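Local coordinates for sugar ABC transporter, sugar-binding protein (PDB 2HEU) that probably captures sugar outside the cell as the substrate-binding component of an ABC importer, a pneumococcal solute-binding protein known as RafE, at residues K103-Y109 with T332-G336. Coordinates in Å, arbitrary orientation, origin at the centre of the assembly. Numbering follows the deposited sequence.
With NA (sodium ion), chain E.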
# COMPACT_ATOMS: atom_id res chain seq x y z
N LYS A 103 10.74 17.64 7.70
CA LYS A 103 10.62 18.45 6.53
C LYS A 103 11.15 17.75 5.25
O LYS A 103 10.89 18.17 4.13
CB LYS A 103 11.32 19.79 6.72
CG LYS A 103 10.77 20.58 7.92
CD LYS A 103 9.21 20.73 7.90
CE LYS A 103 8.55 21.39 6.64
NZ LYS A 103 6.98 21.56 6.69
N ARG A 104 11.93 16.67 5.43
CA ARG A 104 12.44 15.83 4.36
C ARG A 104 11.39 14.90 3.76
O ARG A 104 11.68 14.32 2.71
CB ARG A 104 13.69 15.06 4.78
CG ARG A 104 14.80 15.98 5.27
CD ARG A 104 15.87 15.21 5.97
NE ARG A 104 16.96 16.11 6.39
CZ ARG A 104 17.96 15.73 7.14
NH1 ARG A 104 18.00 14.48 7.54
NH2 ARG A 104 18.92 16.64 7.45
N VAL A 105 10.24 14.78 4.43
CA VAL A 105 9.13 13.98 3.84
C VAL A 105 8.37 14.90 2.89
O VAL A 105 8.07 16.04 3.23
CB VAL A 105 8.25 13.48 4.94
CG1 VAL A 105 7.05 12.65 4.33
CG2 VAL A 105 9.04 12.59 5.93
N LYS A 106 8.03 14.39 1.73
CA LYS A 106 7.23 15.17 0.75
C LYS A 106 6.05 15.87 1.32
O LYS A 106 5.32 15.35 2.19
CB LYS A 106 6.82 14.23 -0.38
CG LYS A 106 8.05 13.90 -1.20
CD LYS A 106 7.83 12.90 -2.31
CE LYS A 106 9.19 12.44 -2.87
NZ LYS A 106 9.13 11.27 -3.76
N ASN A 107 5.82 17.07 0.78
CA ASN A 107 4.78 17.99 1.25
C ASN A 107 3.48 17.22 1.51
O ASN A 107 2.95 16.56 0.62
CB ASN A 107 4.52 19.00 0.18
CG ASN A 107 5.52 20.07 0.10
OD1 ASN A 107 6.42 20.13 0.93
ND2 ASN A 107 5.34 20.98 -0.83
N GLY A 108 2.92 17.41 2.70
CA GLY A 108 1.55 16.93 2.97
C GLY A 108 1.43 15.44 3.26
O GLY A 108 0.37 15.02 3.72
N TYR A 109 2.49 14.65 3.07
CA TYR A 109 2.28 13.24 3.15
C TYR A 109 2.24 12.68 4.57
O TYR A 109 1.37 11.90 4.90
CB TYR A 109 3.29 12.48 2.29
CG TYR A 109 2.88 11.03 2.12
CD1 TYR A 109 1.73 10.75 1.37
CD2 TYR A 109 3.44 9.95 2.78
CE1 TYR A 109 1.20 9.52 1.25
CE2 TYR A 109 2.95 8.62 2.65
CZ TYR A 109 1.83 8.44 1.86
OH TYR A 109 1.29 7.17 1.84
N THR A 332 9.48 6.20 -2.48
CA THR A 332 9.91 6.87 -1.30
C THR A 332 9.41 8.29 -1.19
O THR A 332 9.48 9.08 -2.17
CB THR A 332 11.45 6.77 -1.08
OG1 THR A 332 11.80 7.49 0.13
CG2 THR A 332 12.23 7.39 -2.17
N ALA A 333 8.99 8.70 0.01
CA ALA A 333 8.59 10.01 0.27
C ALA A 333 9.74 10.94 0.67
O ALA A 333 9.54 12.12 0.97
CB ALA A 333 7.52 10.07 1.39
N ILE A 334 10.94 10.42 0.72
CA ILE A 334 12.10 11.20 1.19
C ILE A 334 12.68 12.04 0.05
O ILE A 334 13.03 11.51 -1.02
CB ILE A 334 13.12 10.26 1.78
CG1 ILE A 334 12.56 9.55 3.04
CG2 ILE A 334 14.45 11.03 2.13
CD1 ILE A 334 12.04 10.40 4.14
N GLU A 335 12.79 13.32 0.28
CA GLU A 335 13.27 14.25 -0.68
C GLU A 335 14.69 13.90 -1.03
O GLU A 335 15.51 13.50 -0.19
CB GLU A 335 13.00 15.69 -0.19
CG GLU A 335 11.47 16.03 -0.02
CD GLU A 335 11.18 17.32 0.69
OE1 GLU A 335 12.14 17.89 1.28
OE2 GLU A 335 10.03 17.83 0.65
N GLY A 336 15.04 14.11 -2.29
CA GLY A 336 16.41 13.98 -2.73
C GLY A 336 16.92 12.61 -3.17
O GLY A 336 18.07 12.49 -3.58
NA NA E . 10.46 19.52 2.26
O HOH W 1 8.20 18.79 2.66
O HOH W 2 7.85 18.21 -0.96
O HOH W 3 12.46 20.52 2.92
O HOH W 4 9.55 21.27 3.55
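Glu-335, Lys-106 and Ala-333 lose the most surface where two loops of the solute-binding fold, distant in sequence, run side by side. Their backbones form a single beta bridge, Val-105 opposite Ile-334: Glu-335 N donates to Arg-104 O (2.9 Å) and Lys-106 N to Ala-333 O (2.8 Å). Lys-106 then stretches its side chain along the other loop, so that NZ reaches Thr-332 O at 2.7 Å. Beneath the bridge, Ala-333 CB packs 3.9 Å from Val-105 CG1 and 4.3 Å from Tyr-109 CD2, while Val-105 also touches Val-122 of strand 122-123. Glu-335 turns its carboxylate to the sodium ion, chelating it through OE1 (2.5 Å) and OE2 (2.4 Å); Lys-103 O, at 2.3 Å, and three waters complete six ligand atoms. One of these, water 1, donates to Val-105 O and Asn-107 OD1, whereas water 2 links Asn-107 N to Glu-335 OE2. Sodium thus lets carbonyl and carboxylate oxygens, Lys-103 O and Glu-335 OE1, approach to 3.1 Å, its positive charge offsetting their repulsion and tying the loops together.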